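Local coordinates for octaprenyl-diphosphate synthase (Roseobacter denitrificans, PDB 4JXN), which probably condenses farnesyl diphosphate with five isopentenyl diphosphates to make all-trans-octaprenyl diphosphate, the precursor of quinone side chains, at residues Ser138-Asp143 and Ala198-Val203. Numbering follows the deposited sequence.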
# COMPACT_ATOMS: atom_id res chain seq x y z
N SER A 138 15.07 -13.44 -1.31
CA SER A 138 14.25 -14.65 -1.22
C SER A 138 12.86 -14.45 -1.80
O SER A 138 12.03 -13.68 -1.28
CB SER A 138 14.15 -15.15 0.23
OG SER A 138 13.23 -16.24 0.32
N LEU A 139 12.60 -15.16 -2.89
CA LEU A 139 11.32 -15.03 -3.56
C LEU A 139 10.24 -15.70 -2.72
O LEU A 139 9.12 -15.18 -2.62
CB LEU A 139 11.40 -15.61 -4.97
CG LEU A 139 12.31 -14.79 -5.88
CD1 LEU A 139 12.90 -15.64 -7.00
CD2 LEU A 139 11.55 -13.59 -6.44
N ARG A 140 10.61 -16.82 -2.10
CA ARG A 140 9.70 -17.54 -1.21
C ARG A 140 9.09 -16.65 -0.12
O ARG A 140 7.88 -16.68 0.08
CB ARG A 140 10.42 -18.72 -0.56
CG ARG A 140 9.49 -19.64 0.23
CD ARG A 140 9.33 -21.01 -0.39
NE ARG A 140 9.10 -22.00 0.67
CZ ARG A 140 10.06 -22.48 1.44
NH1 ARG A 140 11.31 -22.09 1.27
NH2 ARG A 140 9.77 -23.36 2.39
N VAL A 141 9.92 -15.87 0.59
CA VAL A 141 9.39 -15.00 1.67
C VAL A 141 8.54 -13.87 1.10
O VAL A 141 7.62 -13.36 1.75
CB VAL A 141 10.46 -14.37 2.63
CG1 VAL A 141 11.46 -15.41 3.11
CG2 VAL A 141 11.16 -13.17 2.01
N LEU A 142 8.89 -13.45 -0.12
CA LEU A 142 8.17 -12.40 -0.83
C LEU A 142 6.81 -12.91 -1.18
O LEU A 142 5.80 -12.22 -1.00
CB LEU A 142 8.93 -11.99 -2.10
CG LEU A 142 10.08 -11.02 -1.83
CD1 LEU A 142 11.17 -11.08 -2.89
CD2 LEU A 142 9.53 -9.60 -1.69
N ASP A 143 6.76 -14.15 -1.68
CA ASP A 143 5.49 -14.78 -1.94
C ASP A 143 4.67 -14.81 -0.66
O ASP A 143 3.50 -14.44 -0.67
CB ASP A 143 5.65 -16.20 -2.46
CG ASP A 143 4.42 -16.70 -3.22
OD1 ASP A 143 3.96 -16.01 -4.15
OD2 ASP A 143 3.92 -17.79 -2.88
N ALA A 198 14.76 -23.65 6.90
CA ALA A 198 14.23 -24.81 7.61
C ALA A 198 13.43 -25.71 6.67
O ALA A 198 12.88 -25.24 5.67
CB ALA A 198 13.37 -24.36 8.78
N PRO A 199 13.37 -27.01 6.98
CA PRO A 199 12.58 -27.94 6.17
C PRO A 199 11.08 -27.62 6.21
O PRO A 199 10.62 -26.93 7.12
CB PRO A 199 12.87 -29.30 6.81
CG PRO A 199 13.30 -28.99 8.21
CD PRO A 199 14.04 -27.69 8.11
N ASP A 200 10.33 -28.15 5.24
CA ASP A 200 8.93 -27.78 5.04
C ASP A 200 7.99 -28.13 6.20
O ASP A 200 6.99 -27.45 6.39
CB ASP A 200 8.39 -28.41 3.75
CG ASP A 200 9.02 -27.80 2.51
OD1 ASP A 200 9.01 -26.55 2.38
OD2 ASP A 200 9.52 -28.56 1.66
N ASP A 201 8.30 -29.18 6.95
CA ASP A 201 7.51 -29.51 8.14
C ASP A 201 7.69 -28.46 9.25
O ASP A 201 6.72 -28.01 9.85
CB ASP A 201 7.79 -30.95 8.64
CG ASP A 201 9.27 -31.20 8.95
OD1 ASP A 201 10.15 -30.56 8.33
OD2 ASP A 201 9.55 -32.07 9.81
N HIS A 202 8.94 -28.06 9.50
CA HIS A 202 9.21 -27.03 10.50
C HIS A 202 8.48 -25.73 10.13
O HIS A 202 7.99 -25.01 11.00
CB HIS A 202 10.72 -26.77 10.62
CG HIS A 202 11.49 -27.88 11.27
ND1 HIS A 202 12.65 -27.65 11.99
CD2 HIS A 202 11.28 -29.21 11.31
CE1 HIS A 202 13.11 -28.80 12.45
NE2 HIS A 202 12.30 -29.77 12.05
N VAL A 203 8.39 -25.45 8.84
CA VAL A 203 7.81 -24.20 8.33
C VAL A 203 6.29 -24.18 8.50
O VAL A 203 5.72 -23.21 8.99
CB VAL A 203 8.22 -23.99 6.85
CG1 VAL A 203 7.51 -22.79 6.24
CG2 VAL A 203 9.74 -23.85 6.72
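R140 and D200 reach out from the first turns of two helices and meet in a salt bridge, one long side chain reaching across between two segments whose backbones do not touch each other. The contact is made by one guanidinium nitrogen: NH2 of R140 lies 3.3 Å from OD1 of D200. The two flat groups are steeply turned against each other, their planes 77° apart, and the carboxylate oxygen approaches the guanidinium obliquely. This is far from the coplanar, two-pronged pairing of an arginine with a carboxylate, and without a hydrogen bond between them the attraction is probably mainly electrostatic. The same NH2 comes within 4.4 Å of CG2 of V203, one turn further along the second helix, a looser contact with a methyl of the buried V203.

The arginine spans the gap because CG stands anti to the backbone N (chi1 -172°), which sends the chain outward before it bends at chi2 and chi3. R140 is modelled in two conformers, and the bridge is described for one of them, so it is doubtful as a lasting tie. Further out, R140 also touches V194 of helix 170-196, and V203 rests on E190 of that same helix, which thus borders the contact from both segments. Behind R140, the helix start is closed by S138, the N-cap, whose OG accepts a weak bond from V141 N at 3.3 Å. D200 is the first helical residue after the N-cap P199. Next to the S138 cap, L139, the first residue of its helix, packs on L139 of the second subunit. In this conformer the bridge links, at the surface, the N-terminal ends of helices 139-162 and 200-224, at the periphery of the all-helical fold of the FPP/GGPP synthase family.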